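Long-range contacts in Exo-alpha-sialidase (Clostridium perfringens, PDB 2VO8), which probably binds dockerin modules of partner proteins tightly through its cohesin module, bringing a family 33 sialidase into toxin complexes: residues L30-L35 / S94-V99; T39-A44 / N88-D93. All blocks are in the same frame, centred on the assembly; numbering follows the deposited sequence.

Contact 1: residues L30-L35 / S94-V99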
loop_
_atom_site.group_PDB
_atom_site.type_symbol
_atom_site.label_atom_id
_atom_site.label_comp_id
_atom_site.label_asym_id
_atom_site.label_seq_id
_atom_site.Cartn_x
_atom_site.Cartn_y
_atom_site.Cartn_z
ATOM N N LEU A 30 -2.117 2.944 -1.692
ATOM C CA LEU A 30 -0.955 3.040 -0.831
ATOM C C LEU A 30 -0.080 4.235 -1.226
ATOM O O LEU A 30 0.170 4.471 -2.407
ATOM C CB LEU A 30 -0.136 1.789 -0.852
ATOM C CG LEU A 30 -0.835 0.432 -0.859
ATOM C CD1 LEU A 30 0.228 -0.646 -0.723
ATOM C CD2 LEU A 30 -1.834 0.430 0.340
ATOM N N GLY A 31 0.358 5.012 -0.243
ATOM C CA GLY A 31 1.190 6.180 -0.573
ATOM C C GLY A 31 2.122 6.596 0.537
ATOM O O GLY A 31 2.431 5.814 1.436
ATOM N N ILE A 32 2.593 7.833 0.412
ATOM C CA ILE A 32 3.462 8.457 1.431
ATOM C C ILE A 32 2.912 9.847 1.736
ATOM O O ILE A 32 2.114 10.406 0.950
ATOM C CB ILE A 32 4.941 8.487 0.955
ATOM C CG1 ILE A 32 5.114 9.246 -0.366
ATOM C CG2 ILE A 32 5.552 7.056 0.846
ATOM C CD1 ILE A 32 6.604 9.473 -0.718
ATOM N N GLU A 33 3.299 10.417 2.886
ATOM C CA GLU A 33 2.821 11.745 3.286
ATOM C C GLU A 33 3.808 12.332 4.300
ATOM O O GLU A 33 4.477 11.607 5.014
ATOM C CB GLU A 33 1.397 11.676 3.861
ATOM C CG GLU A 33 0.779 13.011 4.340
ATOM C CD GLU A 33 1.228 13.406 5.748
ATOM O OE1 GLU A 33 1.551 12.520 6.552
ATOM O OE2 GLU A 33 1.278 14.620 6.040
ATOM N N GLY A 34 3.952 13.654 4.264
ATOM C CA GLY A 34 4.785 14.351 5.241
ATOM C C GLY A 34 6.250 13.969 5.263
ATOM O O GLY A 34 6.872 13.955 6.316
ATOM N N LEU A 35 6.821 13.635 4.105
ATOM C CA LEU A 35 8.237 13.290 4.049
ATOM C C LEU A 35 9.097 14.504 4.456
ATOM O O LEU A 35 8.710 15.647 4.174
ATOM C CB LEU A 35 8.652 12.825 2.648
ATOM C CG LEU A 35 8.597 11.312 2.439
ATOM C CD1 LEU A 35 9.864 10.608 3.002
ATOM C CD2 LEU A 35 7.289 10.748 3.082
ATOM N N SER A 94 2.703 11.804 -2.407
ATOM C CA SER A 94 2.142 11.078 -3.549
ATOM C C SER A 94 1.491 9.730 -3.167
ATOM O O SER A 94 1.908 9.069 -2.255
ATOM C CB SER A 94 3.138 10.860 -4.724
ATOM O OG SER A 94 4.511 10.995 -4.389
ATOM N N ASP A 95 0.492 9.360 -3.955
ATOM C CA ASP A 95 -0.058 8.027 -3.972
ATOM C C ASP A 95 0.772 7.190 -4.966
ATOM O O ASP A 95 1.168 7.683 -6.056
ATOM C CB ASP A 95 -1.548 8.087 -4.321
ATOM C CG ASP A 95 -2.382 8.758 -3.209
ATOM O OD1 ASP A 95 -1.839 8.983 -2.126
ATOM O OD2 ASP A 95 -3.561 9.045 -3.424
ATOM N N LEU A 96 1.086 5.967 -4.549
ATOM C CA LEU A 96 2.075 5.136 -5.228
ATOM C C LEU A 96 1.528 3.813 -5.822
ATOM O O LEU A 96 1.966 3.389 -6.888
ATOM C CB LEU A 96 3.224 4.825 -4.280
ATOM C CG LEU A 96 4.064 6.004 -3.787
ATOM C CD1 LEU A 96 5.168 5.535 -2.892
ATOM C CD2 LEU A 96 4.674 6.752 -5.011
ATOM N N VAL A 97 0.579 3.183 -5.134
ATOM C CA VAL A 97 0.161 1.821 -5.495
ATOM C C VAL A 97 -1.356 1.675 -5.338
ATOM O O VAL A 97 -1.935 2.238 -4.402
ATOM C CB VAL A 97 0.831 0.767 -4.608
ATOM C CG1 VAL A 97 0.335 -0.717 -5.050
ATOM C CG2 VAL A 97 2.336 0.915 -4.588
ATOM N N LYS A 98 -1.979 0.961 -6.285
ATOM C CA LYS A 98 -3.403 0.581 -6.220
ATOM C C LYS A 98 -3.432 -0.920 -5.952
ATOM O O LYS A 98 -2.898 -1.690 -6.750
ATOM C CB LYS A 98 -4.079 0.806 -7.569
ATOM C CG LYS A 98 -4.108 2.233 -8.081
ATOM C CD LYS A 98 -4.991 2.361 -9.334
ATOM C CE LYS A 98 -4.253 2.667 -10.642
ATOM N NZ LYS A 98 -5.238 3.427 -11.510
ATOM N N VAL A 99 -4.061 -1.344 -4.853
ATOM C CA VAL A 99 -4.241 -2.773 -4.568
ATOM C C VAL A 99 -5.726 -3.108 -4.753
ATOM O O VAL A 99 -6.585 -2.561 -4.083
ATOM C CB VAL A 99 -3.775 -3.176 -3.128
ATOM C CG1 VAL A 99 -3.935 -4.699 -2.878
ATOM C CG2 VAL A 99 -2.375 -2.763 -2.857
HETATM O O HOH W 1 -0.438 9.530 0.114
#
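Leu30 and Val97 form a hydrogen-bonded antiparallel pair where strands 30-33 and 95-99 run 4.4 Å apart at their closest, their directions 165° apart. Leu30 N donates to Val97 O over 2.8 Å. Leu30 O in turn takes two N-H groups, from Leu96 N at 2.8 Å, which lies in the carbonyl plane, and from Val97 N at 3.0 Å, which is tilted from it. This double grip marks a classic beta bulge, with psi of Leu96 turned to -36° and the register slipping by one residue. Past the bulge Gly31 faces Asp95, and its CA sits 3.4 Å from Ser94 O; glycine suits a point where the Ser94 carbonyl and the Asp95 carboxylate occupy the side a beta carbon would take. Ile32 N then bonds to Ser94 O at 3.0 Å. A water links Ile32 O to Asp95 OD1, a carboxylate oxygen also salt-bridged to Lys15, while Ser94 OG is hydrogen-bonded to Glu91 O.

The side chains of Leu30 and Val97 meet CB to CB at 4.0 Å, and the CD1 branch of Leu30 reaches on to the CG2 methyl of Val99. Compact beta-branched valines suit this surface, where the longer leucine crosses them. Further along, Ile32 CG2 touches Leu96 CD1 at 4.1 Å. Ile32 has CG1 wedged between its own N and carbonyl carbon (chi1 58°), which sets CG1 beside Ser94 O. Because of the bulge, Leu96 and Val97 both send CB to the apolar side, where Tyr46 packs on Leu30, Ile32 and Leu96, and Ile81 on Leu30 and Val97. Apolar residues of neighbouring strands 26-33 and 95-103 thus turn together toward strands 41-49 and 78-85, as in the hydrophobic interior of the jelly-roll cohesin beta-sandwich.

Contact 2: residues T39-A44 / N88-D93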
loop_
_atom_site.group_PDB
_atom_site.type_symbol
_atom_site.label_atom_id
_atom_site.label_comp_id
_atom_site.label_asym_id
_atom_site.label_seq_id
_atom_site.Cartn_x
_atom_site.Cartn_y
_atom_site.Cartn_z
ATOM N N THR A 39 14.645 14.625 2.346
ATOM C CA THR A 39 14.665 13.225 1.942
ATOM C C THR A 39 14.211 13.182 0.489
ATOM O O THR A 39 13.120 13.636 0.176
ATOM C CB THR A 39 13.813 12.309 2.891
ATOM O OG1 THR A 39 14.545 12.091 4.108
ATOM C CG2 THR A 39 13.553 10.960 2.229
ATOM N N GLU A 40 15.105 12.728 -0.398
ATOM C CA GLU A 40 14.827 12.607 -1.823
ATOM C C GLU A 40 14.454 11.165 -2.146
ATOM O O GLU A 40 15.310 10.333 -2.146
ATOM C CB GLU A 40 16.076 12.979 -2.628
ATOM C CG GLU A 40 16.280 14.452 -2.830
ATOM C CD GLU A 40 17.242 14.756 -3.988
ATOM O OE1 GLU A 40 17.111 14.151 -5.090
ATOM O OE2 GLU A 40 18.130 15.615 -3.798
ATOM N N VAL A 41 13.182 10.878 -2.422
ATOM C CA VAL A 41 12.724 9.488 -2.472
ATOM C C VAL A 41 12.766 8.969 -3.917
ATOM O O VAL A 41 12.260 9.614 -4.791
ATOM C CB VAL A 41 11.273 9.327 -1.898
ATOM C CG1 VAL A 41 10.801 7.918 -1.995
ATOM C CG2 VAL A 41 11.229 9.756 -0.442
ATOM N N TYR A 42 13.372 7.810 -4.118
ATOM C CA TYR A 42 13.384 7.162 -5.445
ATOM C C TYR A 42 12.680 5.788 -5.462
ATOM O O TYR A 42 12.434 5.196 -6.528
ATOM C CB TYR A 42 14.798 7.139 -6.041
ATOM C CG TYR A 42 15.226 8.541 -6.481
ATOM C CD1 TYR A 42 14.833 9.030 -7.710
ATOM C CD2 TYR A 42 15.964 9.397 -5.624
ATOM C CE1 TYR A 42 15.200 10.308 -8.144
ATOM C CE2 TYR A 42 16.323 10.659 -6.033
ATOM C CZ TYR A 42 15.929 11.117 -7.309
ATOM O OH TYR A 42 16.244 12.376 -7.804
ATOM N N SER A 43 12.345 5.259 -4.298
ATOM C CA SER A 43 11.707 3.928 -4.284
ATOM C C SER A 43 10.963 3.812 -2.985
ATOM O O SER A 43 11.323 4.500 -2.026
ATOM C CB SER A 43 12.758 2.816 -4.391
ATOM O OG SER A 43 13.725 2.861 -3.374
ATOM N N ALA A 44 9.943 2.954 -2.943
ATOM C CA ALA A 44 9.331 2.612 -1.648
ATOM C C ALA A 44 9.133 1.096 -1.576
ATOM O O ALA A 44 9.197 0.379 -2.608
ATOM C CB ALA A 44 8.076 3.381 -1.434
ATOM N N ASN A 88 12.296 10.467 -12.161
ATOM C CA ASN A 88 12.160 11.630 -11.249
ATOM C C ASN A 88 12.056 11.225 -9.776
ATOM O O ASN A 88 11.551 10.134 -9.409
ATOM C CB ASN A 88 10.876 12.406 -11.545
ATOM C CG ASN A 88 10.754 12.851 -12.998
ATOM O OD1 ASN A 88 11.558 13.633 -13.470
ATOM N ND2 ASN A 88 9.743 12.335 -13.704
ATOM N N GLU A 89 12.442 12.166 -8.926
ATOM C CA GLU A 89 12.116 12.099 -7.512
ATOM C C GLU A 89 10.591 11.956 -7.296
ATOM O O GLU A 89 9.790 12.599 -7.968
ATOM C CB GLU A 89 12.611 13.398 -6.847
ATOM C CG GLU A 89 12.837 13.250 -5.411
ATOM C CD GLU A 89 13.215 14.584 -4.758
ATOM O OE1 GLU A 89 13.882 15.449 -5.419
ATOM O OE2 GLU A 89 12.816 14.757 -3.609
ATOM N N ILE A 90 10.234 11.111 -6.337
ATOM C CA ILE A 90 8.867 10.799 -5.955
ATOM C C ILE A 90 8.399 11.952 -5.070
ATOM O O ILE A 90 9.063 12.308 -4.158
ATOM C CB ILE A 90 8.839 9.399 -5.226
ATOM C CG1 ILE A 90 9.055 8.281 -6.269
ATOM C CG2 ILE A 90 7.531 9.153 -4.473
ATOM C CD1 ILE A 90 9.058 6.885 -5.748
ATOM N N GLU A 91 7.258 12.547 -5.366
ATOM C CA GLU A 91 6.789 13.668 -4.546
ATOM C C GLU A 91 6.397 13.270 -3.098
ATOM O O GLU A 91 6.066 12.108 -2.826
ATOM C CB GLU A 91 5.640 14.362 -5.260
ATOM C CG GLU A 91 5.992 14.789 -6.682
ATOM C CD GLU A 91 4.900 15.638 -7.281
ATOM O OE1 GLU A 91 4.326 15.249 -8.322
ATOM O OE2 GLU A 91 4.599 16.695 -6.683
ATOM N N LYS A 92 6.423 14.251 -2.195
ATOM C CA LYS A 92 6.425 14.009 -0.747
ATOM C C LYS A 92 5.074 13.416 -0.243
ATOM O O LYS A 92 5.039 12.714 0.775
ATOM C CB LYS A 92 6.728 15.311 -0.001
ATOM C CG LYS A 92 8.031 16.042 -0.428
ATOM C CD LYS A 92 9.329 15.429 0.184
ATOM C CE LYS A 92 10.596 16.169 -0.320
ATOM N NZ LYS A 92 11.705 15.184 -0.557
ATOM N N ASP A 93 3.997 13.726 -0.949
ATOM C CA ASP A 93 2.627 13.313 -0.509
ATOM C C ASP A 93 1.917 12.466 -1.568
ATOM O O ASP A 93 0.670 12.415 -1.613
ATOM C CB ASP A 93 1.809 14.563 -0.178
ATOM C CG ASP A 93 2.129 15.138 1.230
ATOM O OD1 ASP A 93 3.149 14.823 1.858
ATOM O OD2 ASP A 93 1.325 15.930 1.707
HETATM O O HOH W 2 11.048 13.011 -2.711
#
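A water between Val41 and the loop at Glu89-Ile90 is gripped from several sides: it accepts from Val41 N at 3.0 Å and donates to Glu89 OE2 and to Ile90 O, each at 2.6 Å. Lys92 NZ also approaches this water and Glu89 OE2, but the placing of the ammonium group is doubtful. Glu89 reaches the water through an extended chain whose CG stands anti to the backbone N (chi1 -157°), so that CG passes alongside the backbone of Val41. Directly across, Ile90 N donates to Val41 O over 3.0 Å in a nearly straight bond (174°).

Here the loop between strands 78-85 and 95-103 closes over the start of strand 41-49, at one end of the cohesin beta-sandwich. Ile90 is the buried apolar residue of this loop that meets strand 41-49, a place suited to the branched hydrocarbon surface of isoleucine. Its CB meets Val41 CG1 at 4.1 Å, its CD1 lies 3.8 Å from Tyr42 C, and Ile32 and Leu96 pack against it from within. Strand 41-49 itself carries a classic beta bulge, with Tyr42 and Ser43 both facing Gly120.

Toward the outside the contact becomes polar. Tyr42 CE1 comes within 3.4 Å of Glu89 N, and the phenol suits the boundary: its ring adjoins the Asn88-Glu89 backbone obliquely while OH makes a weak bond to Glu40 OE1. The side chains of Glu40 and Glu89 cross at about a right angle, with their OE1 atoms 3.5 Å apart, and this closeness of two acidic groups might raise the proton affinity of one of them.

Overall arrangement
Contact 1 lies about 7 Å from the centre of the chain and contact 2 about 15 Å, with some 10 Å between the two contact centres. Along the sequence contact 2 is nested inside the loop closed by contact 1, since strand 41-49 follows strand 26-33 and the 88-93 loop runs straight into strand 95-103. They meet directly: Gly34 N probably donates to Asp93 OD1 at 2.8 Å, and Leu35 CB packs on Lys92 CD at 3.6 Å. Ile32 CD1 of contact 1 also comes within 3.4 Å of Glu91 O of contact 2. Both belong to the cohesin module of the sialidase.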